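PDB 2FM8: surface presentation of antigens protein SpaK from Salmonella typhimurium, which stores effectors of the invasion type III secretion system in the bacterial cytoplasm, keeping them competent for secretion and ready for delivery into host cells. Local coordinates for residues D5-V10 with G25-H30; E15-D20 with K114-L119; L74-E79 with E127-S132; E79-H82 with Q88-L91. All blocks are in the same frame, centred on the assembly; numbering follows the deposited sequence.

Overall arrangement
The four contacts tie the helices of an alpha/beta chaperone fold, built round an antiparallel sheet, to each other and to its loops. Contacts 1 and 2 share helix 6-17, have centres about 14 Å apart and touch through Leu-9, Val-10 and Phe-115. Contact 2 closes a long loop, within which contact 4 is nested. Helix 112-132 runs from contact 2 to contact 3, whose centres are about 22 Å apart. Contacts 3 and 4 share Glu-79, touch through Ile-77, Leu-89 and Phe-129, and both reach the second subunit. Contact 1 lies across the chain's centre from contacts 3 and 4; it and contact 2 meet another protein's chain, so partner binding and dimerisation use different regions.

Contact 1 of 4, residues D5-V10 with G25-H30; sequences DIAELV and GGIDSH
Ala-7 and Ile-27 make the tight part of this contact, where the first turn of helix 6-17 is covered by the loop that leads to strand 32-37. The Ala-7 methyl points toward the loop: its CB lies 3.9 Å from Ile-27 O and about as close to Ile-27 CG1. Ile-27 brings its long branch in by placing CG1 between its own backbone N and carbonyl carbon (chi1 60°), and the extended end then carries CD1 to 4.1 Å from Ala-7 O. One turn further on, Val-10 CG1 meets the same Ile-27 CD1 at 4.5 Å, a looser touch. Behind the helix, Ile-6 and Val-10 continue the apolar layer onto Ile-45 of strand 43-48.

Toward the start of the helix the packing gives way to a polar, solvent-facing side. Asp-5 is the N-cap, its OD1 accepting from Glu-8 N at 3.4 Å, a weak bond. The His-30 ring leans in this direction, with Asp-28 O above one of its faces, offset toward the rim. Its NE2 stays 5.1 Å from Asp-5 OD1, so at most the carboxylate might favour a protonated imidazole from a distance. The loop is also met by the chain of another protein, which shares backbone hydrogen bonds with Gly-25, packs its backbone on Ile-27 and offers an acidic side chain to Ser-29 OG. A first helix and following loop that together carry a bound partner chain are consistent with the effector-binding surface of a type III secretion chaperone.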
loop_
_atom_site.group_PDB
_atom_site.type_symbol
_atom_site.label_atom_id
_atom_site.label_comp_id
_atom_site.label_asym_id
_atom_site.label_seq_id
_atom_site.Cartn_x
_atom_site.Cartn_y
_atom_site.Cartn_z
ATOM N N ASP A 5 -23.219 20.567 19.824
ATOM C CA ASP A 5 -22.375 21.742 19.735
ATOM C C ASP A 5 -20.940 21.283 19.945
ATOM O O ASP A 5 -20.528 21.012 21.072
ATOM C CB ASP A 5 -22.798 22.775 20.778
ATOM C CG ASP A 5 -22.110 24.123 20.592
ATOM O OD1 ASP A 5 -21.041 24.225 19.953
ATOM O OD2 ASP A 5 -22.658 25.106 21.097
ATOM N N ILE A 6 -20.184 21.192 18.855
ATOM C CA ILE A 6 -18.813 20.664 18.916
ATOM C C ILE A 6 -17.842 21.578 19.707
ATOM O O ILE A 6 -17.017 21.099 20.489
ATOM C CB ILE A 6 -18.277 20.279 17.491
ATOM C CG1 ILE A 6 -16.985 19.461 17.593
ATOM C CG2 ILE A 6 -18.047 21.495 16.613
ATOM C CD1 ILE A 6 -17.137 18.163 18.338
ATOM N N ALA A 7 -17.952 22.891 19.515
ATOM C CA ALA A 7 -17.166 23.831 20.306
ATOM C C ALA A 7 -17.395 23.595 21.805
ATOM O O ALA A 7 -16.441 23.565 22.585
ATOM C CB ALA A 7 -17.493 25.285 19.931
ATOM N N GLU A 8 -18.643 23.394 22.211
ATOM C CA GLU A 8 -18.904 23.242 23.637
ATOM C C GLU A 8 -18.415 21.900 24.156
ATOM O O GLU A 8 -17.935 21.807 25.301
ATOM C CB GLU A 8 -20.366 23.493 24.002
ATOM C CG GLU A 8 -20.737 24.988 24.106
ATOM C CD GLU A 8 -19.650 25.910 24.767
ATOM O OE1 GLU A 8 -19.187 25.624 25.911
ATOM O OE2 GLU A 8 -19.274 26.927 24.117
ATOM N N LEU A 9 -18.498 20.886 23.302
ATOM C CA LEU A 9 -17.925 19.590 23.618
ATOM C C LEU A 9 -16.400 19.669 23.816
ATOM O O LEU A 9 -15.870 19.140 24.802
ATOM C CB LEU A 9 -18.261 18.567 22.526
ATOM C CG LEU A 9 -18.224 17.110 22.977
ATOM C CD1 LEU A 9 -19.180 16.882 24.151
ATOM C CD2 LEU A 9 -18.541 16.172 21.808
ATOM N N VAL A 10 -15.716 20.319 22.873
ATOM C CA VAL A 10 -14.267 20.473 22.911
ATOM C C VAL A 10 -13.855 21.280 24.163
ATOM O O VAL A 10 -12.940 20.904 24.887
ATOM C CB VAL A 10 -13.767 21.157 21.617
ATOM C CG1 VAL A 10 -12.333 21.639 21.755
ATOM C CG2 VAL A 10 -13.877 20.185 20.432
ATOM N N GLY A 25 -9.003 30.074 21.736
ATOM C CA GLY A 25 -9.420 31.245 20.981
ATOM C C GLY A 25 -10.882 31.195 20.559
ATOM O O GLY A 25 -11.722 30.548 21.207
ATOM N N GLY A 26 -11.184 31.891 19.466
ATOM C CA GLY A 26 -12.519 31.886 18.892
ATOM C C GLY A 26 -12.794 30.562 18.201
ATOM O O GLY A 26 -12.190 30.252 17.166
ATOM N N ILE A 27 -13.670 29.762 18.802
ATOM C CA ILE A 27 -14.189 28.540 18.174
ATOM C C ILE A 27 -15.703 28.618 18.348
ATOM O O ILE A 27 -16.196 28.964 19.440
ATOM C CB ILE A 27 -13.597 27.252 18.794
ATOM C CG1 ILE A 27 -13.916 27.162 20.294
ATOM C CG2 ILE A 27 -12.080 27.219 18.572
ATOM C CD1 ILE A 27 -13.476 25.880 20.950
ATOM N N ASP A 28 -16.435 28.345 17.271
ATOM C CA ASP A 28 -17.885 28.605 17.197
ATOM C C ASP A 28 -18.349 28.952 15.784
ATOM O O ASP A 28 -19.530 29.181 15.575
ATOM C CB ASP A 28 -18.363 29.719 18.164
ATOM C CG ASP A 28 -17.688 31.088 17.911
ATOM O OD1 ASP A 28 -16.773 31.194 17.044
ATOM O OD2 ASP A 28 -18.074 32.059 18.608
ATOM N N SER A 29 -17.425 28.992 14.823
ATOM C CA SER A 29 -17.768 29.279 13.432
ATOM C C SER A 29 -18.150 28.019 12.664
ATOM O O SER A 29 -18.427 28.092 11.468
ATOM C CB SER A 29 -16.600 29.987 12.733
ATOM O OG SER A 29 -16.328 31.258 13.333
ATOM N N HIS A 30 -18.169 26.872 13.353
ATOM C CA HIS A 30 -18.439 25.579 12.732
ATOM C C HIS A 30 -17.498 25.314 11.553
ATOM O O HIS A 30 -17.902 24.770 10.525
ATOM C CB HIS A 30 -19.902 25.479 12.286
ATOM C CG HIS A 30 -20.884 25.731 13.385
ATOM N ND1 HIS A 30 -21.670 26.865 13.435
ATOM C CD2 HIS A 30 -21.196 25.009 14.487
ATOM C CE1 HIS A 30 -22.426 26.829 14.519
ATOM N NE2 HIS A 30 -22.162 25.711 15.172
#

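Contact 2 of 4, residues E15-D20 with K114-L119; sequences EVSGCD and KFSTAL
Ser-17 and Ser-116 meet hydroxyl to hydroxyl with no flat group between them; the nearest ring, Phe-115, points toward the sheet. Leu-9 CD2 lies over one face of that ring, while Val-10 CG2 comes in beside its rim. Ile-45 and Ile-54 of the sheet also touch the ring, which thus wedges between helix and strands. This is the layered helix-on-sheet core of the chaperone fold: the end of helix 6-17 lies against the start of helix 112-132, and the sheet is reached by Phe-115 and Leu-119, both on Ile-45 and Ile-54.

Between the two helices the join is polar. Ser-17 OG and Ser-116 OG are 2.7 Å apart, a hydrogen bond, and Ala-13 O is a further acceptor within reach of both hydroxyls. Asn-120 ND2 adds a donor to Ser-17 OG and also reaches Ser-116 O, so a small network fixes the hydroxyls in an otherwise buried place. Ser-116 can reach across because its OG lies opposite its backbone N (chi1 -169°), extended away from its own helix. Helix 6-17 ends right here in a Schellman motif, with Gly-18 at phi +90° and two bonds running back into the last turn. Ser-17 shares backbone hydrogen bonds with the chain of another protein, which also lays an apolar side chain on Leu-119. At the more exposed margin of the serine pair, one branch of Val-16 lies alongside Ser-116, with Val-16 CG1 3.8 Å from Ser-116 OG and 3.9 Å from Ser-116 CB.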
loop_
_atom_site.group_PDB
_atom_site.type_symbol
_atom_site.label_atom_id
_atom_site.label_comp_id
_atom_site.label_asym_id
_atom_site.label_seq_id
_atom_site.Cartn_x
_atom_site.Cartn_y
_atom_site.Cartn_z
ATOM N N GLU A 15 -11.381 21.223 29.517
ATOM C CA GLU A 15 -11.514 21.552 30.925
ATOM C C GLU A 15 -11.321 20.319 31.785
ATOM O O GLU A 15 -10.534 20.363 32.723
ATOM C CB GLU A 15 -12.884 22.178 31.225
ATOM C CG GLU A 15 -12.989 22.751 32.648
ATOM C CD GLU A 15 -14.316 23.479 32.884
ATOM O OE1 GLU A 15 -15.329 23.119 32.216
ATOM O OE2 GLU A 15 -14.342 24.410 33.723
ATOM N N VAL A 16 -12.020 19.225 31.457
ATOM C CA VAL A 16 -11.802 17.930 32.143
ATOM C C VAL A 16 -10.288 17.547 32.148
ATOM O O VAL A 16 -9.760 17.051 33.133
ATOM C CB VAL A 16 -12.605 16.766 31.466
ATOM C CG1 VAL A 16 -12.187 15.370 32.021
ATOM C CG2 VAL A 16 -14.108 16.973 31.621
ATOM N N SER A 17 -9.609 17.809 31.041
ATOM C CA SER A 17 -8.190 17.455 30.886
ATOM C C SER A 17 -7.266 18.352 31.700
ATOM O O SER A 17 -6.100 18.018 31.870
ATOM C CB SER A 17 -7.780 17.537 29.410
ATOM O OG SER A 17 -8.480 16.572 28.664
ATOM N N GLY A 18 -7.792 19.488 32.170
ATOM C CA GLY A 18 -7.054 20.451 32.989
ATOM C C GLY A 18 -6.342 21.492 32.140
ATOM O O GLY A 18 -5.314 22.021 32.544
ATOM N N CYS A 19 -6.855 21.772 30.944
ATOM C CA CYS A 19 -6.237 22.779 30.070
ATOM C C CYS A 19 -6.397 24.192 30.619
ATOM O O CYS A 19 -7.381 24.509 31.299
ATOM C CB CYS A 19 -6.819 22.750 28.660
ATOM S SG CYS A 19 -6.289 21.260 27.724
ATOM N N ASP A 20 -5.401 25.017 30.313
ATOM C CA ASP A 20 -5.483 26.440 30.543
ATOM C C ASP A 20 -6.525 27.034 29.597
ATOM O O ASP A 20 -6.254 27.168 28.394
ATOM C CB ASP A 20 -4.128 27.094 30.286
ATOM C CG ASP A 20 -4.166 28.608 30.473
ATOM O OD1 ASP A 20 -5.268 29.211 30.565
ATOM O OD2 ASP A 20 -3.074 29.191 30.525
ATOM N N LYS A 114 -16.373 11.925 28.458
ATOM C CA LYS A 114 -16.296 10.940 27.395
ATOM C C LYS A 114 -15.486 11.480 26.182
ATOM O O LYS A 114 -14.620 10.773 25.646
ATOM C CB LYS A 114 -17.699 10.472 26.972
ATOM C CG LYS A 114 -18.319 9.306 27.834
ATOM C CD LYS A 114 -17.719 7.940 27.489
ATOM C CE LYS A 114 -18.277 6.747 28.353
ATOM N NZ LYS A 114 -17.878 5.359 27.809
ATOM N N PHE A 115 -15.741 12.723 25.769
ATOM C CA PHE A 115 -15.000 13.256 24.642
ATOM C C PHE A 115 -13.519 13.467 24.987
ATOM O O PHE A 115 -12.667 13.303 24.132
ATOM C CB PHE A 115 -15.637 14.524 24.072
ATOM C CG PHE A 115 -15.130 14.881 22.700
ATOM C CD1 PHE A 115 -15.237 13.979 21.649
ATOM C CD2 PHE A 115 -14.497 16.110 22.469
ATOM C CE1 PHE A 115 -14.760 14.287 20.387
ATOM C CE2 PHE A 115 -14.017 16.441 21.211
ATOM C CZ PHE A 115 -14.130 15.526 20.165
ATOM N N SER A 116 -13.241 13.829 26.239
ATOM C CA SER A 116 -11.880 13.948 26.753
ATOM C C SER A 116 -11.129 12.637 26.640
ATOM O O SER A 116 -9.974 12.637 26.297
ATOM C CB SER A 116 -11.882 14.431 28.209
ATOM O OG SER A 116 -10.581 14.799 28.654
ATOM N N THR A 117 -11.800 11.524 26.909
ATOM C CA THR A 117 -11.195 10.203 26.733
ATOM C C THR A 117 -10.763 9.987 25.283
ATOM O O THR A 117 -9.657 9.491 25.020
ATOM C CB THR A 117 -12.164 9.091 27.179
ATOM O OG1 THR A 117 -12.354 9.186 28.607
ATOM C CG2 THR A 117 -11.651 7.696 26.806
ATOM N N ALA A 118 -11.636 10.365 24.350
ATOM C CA ALA A 118 -11.316 10.271 22.939
ATOM C C ALA A 118 -10.153 11.190 22.551
ATOM O O ALA A 118 -9.278 10.773 21.809
ATOM C CB ALA A 118 -12.551 10.605 22.079
ATOM N N LEU A 119 -10.166 12.445 23.007
ATOM C CA LEU A 119 -9.103 13.377 22.626
ATOM C C LEU A 119 -7.732 13.007 23.192
ATOM O O LEU A 119 -6.715 13.145 22.511
ATOM C CB LEU A 119 -9.412 14.822 23.063
ATOM C CG LEU A 119 -10.430 15.642 22.280
ATOM C CD1 LEU A 119 -10.631 17.040 22.967
ATOM C CD2 LEU A 119 -10.019 15.814 20.864
#

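Contact 3 of 4, residues L74-E79 with E127-S132; sequences LMTIME and EVFSRS
Two antiparallel helices, 62-78 and 112-132, face each other here, with Phe-129 spanning the gap to Thr-76 and Ile-77. The short axes approach to 11.1 Å and run at 168°, a wide spacing that leaves room for the ring. Ile-77 crosses Phe-129 at about a right angle: its CG1 sits at the ring edge, in plane, while CD1 comes in obliquely to 3.4 Å from Phe-129 CZ, a tight approach. Thr-76 and the ring slide past each other in opposite directions, Thr-76 CG2 lying 3.6 Å from Phe-129 CE2. This CG2 stands opposite the backbone N, which leaves OG1 beside it (chi1 -46°), and the methyl also touches Val-128 CG1, 3.9 Å from Thr-76 CG2.

The hydroxyl of Thr-76 turns to the polar side, where a water donates to Thr-76 OG1 at 2.6 Å and to Ser-132 OG at 2.8 Å. Glu-72 backs both ends, its O bonded to Thr-76 OG1 and its OE2 to Ser-132 OG. On another side of helix 62-78, Leu-74 packs on Leu-74 of the second subunit, consistent with the dimer interface of type III secretion chaperones, to which this helix contributes.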
loop_
_atom_site.group_PDB
_atom_site.type_symbol
_atom_site.label_atom_id
_atom_site.label_comp_id
_atom_site.label_asym_id
_atom_site.label_seq_id
_atom_site.Cartn_x
_atom_site.Cartn_y
_atom_site.Cartn_z
ATOM N N LEU A 74 0.825 -0.830 10.443
ATOM C CA LEU A 74 -0.304 -1.753 10.414
ATOM C C LEU A 74 -0.549 -2.485 11.760
ATOM O O LEU A 74 -1.698 -2.615 12.189
ATOM C CB LEU A 74 -0.145 -2.726 9.271
ATOM C CG LEU A 74 -1.169 -2.810 8.145
ATOM C CD1 LEU A 74 -1.996 -1.593 7.887
ATOM C CD2 LEU A 74 -0.470 -3.299 6.883
ATOM N N MET A 75 0.517 -2.960 12.409
ATOM C CA MET A 75 0.385 -3.576 13.732
ATOM C C MET A 75 -0.239 -2.628 14.713
ATOM O O MET A 75 -1.104 -3.020 15.510
ATOM C CB MET A 75 1.742 -3.936 14.332
ATOM C CG MET A 75 2.656 -4.784 13.505
ATOM S SD MET A 75 2.945 -6.363 14.317
ATOM C CE MET A 75 1.398 -6.847 13.571
ATOM N N THR A 76 0.239 -1.382 14.695
ATOM C CA THR A 76 -0.325 -0.348 15.538
ATOM C C THR A 76 -1.842 -0.144 15.266
ATOM O O THR A 76 -2.645 -0.093 16.190
ATOM C CB THR A 76 0.454 0.982 15.407
ATOM O OG1 THR A 76 1.872 0.742 15.479
ATOM C CG2 THR A 76 0.066 1.933 16.519
ATOM N N ILE A 77 -2.217 0.009 14.008
ATOM C CA ILE A 77 -3.622 0.096 13.609
ATOM C C ILE A 77 -4.435 -1.114 14.144
ATOM O O ILE A 77 -5.514 -0.957 14.771
ATOM C CB ILE A 77 -3.739 0.207 12.038
ATOM C CG1 ILE A 77 -3.305 1.611 11.539
ATOM C CG2 ILE A 77 -5.134 -0.049 11.543
ATOM C CD1 ILE A 77 -4.213 2.750 11.991
ATOM N N MET A 78 -3.890 -2.305 13.946
ATOM C CA MET A 78 -4.612 -3.529 14.313
ATOM C C MET A 78 -4.802 -3.728 15.809
ATOM O O MET A 78 -5.681 -4.502 16.215
ATOM C CB MET A 78 -3.974 -4.747 13.691
ATOM C CG MET A 78 -4.117 -4.704 12.206
ATOM S SD MET A 78 -3.363 -6.101 11.388
ATOM C CE MET A 78 -4.441 -7.423 11.945
ATOM N N GLU A 79 -4.013 -3.012 16.623
ATOM C CA GLU A 79 -4.191 -3.080 18.058
ATOM C C GLU A 79 -5.517 -2.425 18.516
ATOM O O GLU A 79 -6.034 -2.734 19.601
ATOM C CB GLU A 79 -2.945 -2.574 18.805
ATOM C CG GLU A 79 -2.851 -1.109 19.031
ATOM C CD GLU A 79 -1.679 -0.721 19.983
ATOM O OE1 GLU A 79 -0.614 -1.415 19.926
ATOM O OE2 GLU A 79 -1.869 0.263 20.763
ATOM N N GLU A 127 1.253 10.544 19.223
ATOM C CA GLU A 127 2.641 10.387 19.629
ATOM C C GLU A 127 3.263 9.146 19.029
ATOM O O GLU A 127 4.344 9.192 18.462
ATOM C CB GLU A 127 2.787 10.299 21.160
ATOM C CG GLU A 127 3.240 11.548 21.753
ATOM C CD GLU A 127 3.402 11.509 23.280
ATOM O OE1 GLU A 127 4.485 11.924 23.734
ATOM O OE2 GLU A 127 2.470 11.086 23.989
ATOM N N VAL A 128 2.563 8.039 19.174
ATOM C CA VAL A 128 3.068 6.756 18.719
ATOM C C VAL A 128 3.202 6.677 17.201
ATOM O O VAL A 128 4.240 6.255 16.676
ATOM C CB VAL A 128 2.184 5.635 19.357
ATOM C CG1 VAL A 128 2.228 4.404 18.620
ATOM C CG2 VAL A 128 2.626 5.432 20.827
ATOM N N PHE A 129 2.155 7.055 16.478
ATOM C CA PHE A 129 2.223 7.006 15.009
ATOM C C PHE A 129 3.278 7.986 14.479
ATOM O O PHE A 129 4.052 7.637 13.621
ATOM C CB PHE A 129 0.865 7.328 14.374
ATOM C CG PHE A 129 -0.074 6.151 14.290
ATOM C CD1 PHE A 129 -0.165 5.416 13.142
ATOM C CD2 PHE A 129 -0.897 5.829 15.354
ATOM C CE1 PHE A 129 -1.033 4.313 13.049
ATOM C CE2 PHE A 129 -1.769 4.752 15.289
ATOM C CZ PHE A 129 -1.830 3.984 14.143
ATOM N N SER A 130 3.320 9.211 15.000
ATOM C CA SER A 130 4.299 10.180 14.494
ATOM C C SER A 130 5.752 9.705 14.736
ATOM O O SER A 130 6.611 9.828 13.858
ATOM C CB SER A 130 4.014 11.601 15.044
ATOM O OG SER A 130 4.368 11.714 16.397
ATOM N N ARG A 131 6.011 9.105 15.896
ATOM C CA ARG A 131 7.329 8.538 16.185
ATOM C C ARG A 131 7.653 7.324 15.328
ATOM O O ARG A 131 8.799 7.145 14.913
ATOM C CB ARG A 131 7.448 8.189 17.695
ATOM C CG ARG A 131 7.501 9.410 18.591
ATOM C CD ARG A 131 7.205 9.107 20.019
ATOM N NE ARG A 131 7.509 10.258 20.863
ATOM C CZ ARG A 131 7.841 10.198 22.146
ATOM N NH1 ARG A 131 7.899 9.038 22.796
ATOM N NH2 ARG A 131 8.172 11.310 22.781
ATOM N N SER A 132 6.668 6.477 15.052
ATOM C CA SER A 132 6.910 5.370 14.130
ATOM C C SER A 132 7.272 5.855 12.716
ATOM O O SER A 132 7.873 5.094 11.953
ATOM C CB SER A 132 5.706 4.420 14.008
ATOM O OG SER A 132 5.512 3.677 15.191
HETATM O O HOH W 1 3.432 2.464 16.615
#

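Contact 4 of 4, residues E79-H82 with Q88-L91; sequences EGCH and QLLL
Cys-81 and Leu-89 pack side chain to side chain, Cys-81 SG lying 3.9 Å from Leu-89 CD2 and Cys-81 CB the same distance from Leu-89 CG. The thiol reaches over because SG is extended, opposite the backbone N (chi1 176°), and so runs alongside the leucine branch. The backbones come near as well, but Cys-81 O stays 3.8 Å from Gln-88 N, and Cys-81 makes its backbone bonding with Gly-87 instead.

The chain gets here by leaving helix 62-78 at Gly-80, whose phi of +94° swings it out of the helical path and turns Cys-81 inward. This is the helix-to-strand connection of the alpha/beta fold, a loop that returns the chain to the sheet at its edge strand 90-94. Tyr-125 of helix 112-132 touches both Cys-81 and Leu-89, and Leu-100 and Ala-102 of strand 97-103 support the leucine from the sheet. Gln-88 lies against the end of the helix, its CG packed on Ile-77 O. Further out is the second subunit, where Leu-91 packs on Gln-88 and Leu-90 on its counterpart Leu-90.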
loop_
_atom_site.group_PDB
_atom_site.type_symbol
_atom_site.label_atom_id
_atom_site.label_comp_id
_atom_site.label_asym_id
_atom_site.label_seq_id
_atom_site.Cartn_x
_atom_site.Cartn_y
_atom_site.Cartn_z
ATOM N N GLU A 79 -4.013 -3.012 16.623
ATOM C CA GLU A 79 -4.191 -3.080 18.058
ATOM C C GLU A 79 -5.517 -2.425 18.516
ATOM O O GLU A 79 -6.034 -2.734 19.601
ATOM C CB GLU A 79 -2.945 -2.574 18.805
ATOM C CG GLU A 79 -2.851 -1.109 19.031
ATOM C CD GLU A 79 -1.679 -0.721 19.983
ATOM O OE1 GLU A 79 -0.614 -1.415 19.926
ATOM O OE2 GLU A 79 -1.869 0.263 20.763
ATOM N N GLY A 80 -6.086 -1.566 17.675
ATOM C CA GLY A 80 -7.444 -1.092 17.885
ATOM C C GLY A 80 -7.532 0.217 18.649
ATOM O O GLY A 80 -6.544 0.730 19.189
ATOM N N CYS A 81 -8.737 0.762 18.659
ATOM C CA CYS A 81 -8.994 2.075 19.216
ATOM C C CYS A 81 -10.429 2.069 19.732
ATOM O O CYS A 81 -11.384 2.024 18.941
ATOM C CB CYS A 81 -8.801 3.139 18.160
ATOM S SG CYS A 81 -9.206 4.754 18.730
ATOM N N HIS A 82 -10.562 2.116 21.048
ATOM C CA HIS A 82 -11.848 1.932 21.716
ATOM C C HIS A 82 -12.863 3.059 21.457
ATOM O O HIS A 82 -14.038 2.846 21.682
ATOM C CB HIS A 82 -11.664 1.793 23.246
ATOM C CG HIS A 82 -10.803 0.637 23.667
ATOM N ND1 HIS A 82 -11.126 -0.678 23.402
ATOM C CD2 HIS A 82 -9.636 0.604 24.362
ATOM C CE1 HIS A 82 -10.189 -1.472 23.901
ATOM N NE2 HIS A 82 -9.268 -0.718 24.483
ATOM N N GLN A 88 -11.184 1.001 15.241
ATOM C CA GLN A 88 -9.942 1.183 14.560
ATOM C C GLN A 88 -9.739 2.590 13.992
ATOM O O GLN A 88 -10.634 3.162 13.377
ATOM C CB GLN A 88 -9.839 0.137 13.431
ATOM C CG GLN A 88 -8.513 -0.496 13.346
ATOM C CD GLN A 88 -8.461 -1.678 12.394
ATOM O OE1 GLN A 88 -8.457 -2.839 12.825
ATOM N NE2 GLN A 88 -8.359 -1.389 11.099
ATOM N N LEU A 89 -8.545 3.142 14.213
ATOM C CA LEU A 89 -8.114 4.365 13.520
ATOM C C LEU A 89 -7.941 4.091 12.034
ATOM O O LEU A 89 -7.709 2.951 11.626
ATOM C CB LEU A 89 -6.793 4.881 14.104
ATOM C CG LEU A 89 -6.836 5.323 15.582
ATOM C CD1 LEU A 89 -5.496 5.454 16.221
ATOM C CD2 LEU A 89 -7.565 6.627 15.717
ATOM N N LEU A 90 -8.066 5.146 11.230
ATOM C CA LEU A 90 -7.975 5.078 9.760
ATOM C C LEU A 90 -6.799 5.927 9.325
ATOM O O LEU A 90 -6.403 6.861 10.011
ATOM C CB LEU A 90 -9.259 5.629 9.088
ATOM C CG LEU A 90 -10.568 4.947 9.483
ATOM C CD1 LEU A 90 -11.765 5.561 8.809
ATOM C CD2 LEU A 90 -10.549 3.451 9.173
ATOM N N LEU A 91 -6.253 5.601 8.169
ATOM C CA LEU A 91 -5.188 6.374 7.557
ATOM C C LEU A 91 -5.655 6.945 6.233
ATOM O O LEU A 91 -6.187 6.240 5.415
ATOM C CB LEU A 91 -3.956 5.506 7.315
ATOM C CG LEU A 91 -3.302 4.979 8.572
ATOM C CD1 LEU A 91 -2.312 3.869 8.196
ATOM C CD2 LEU A 91 -2.586 6.072 9.344
#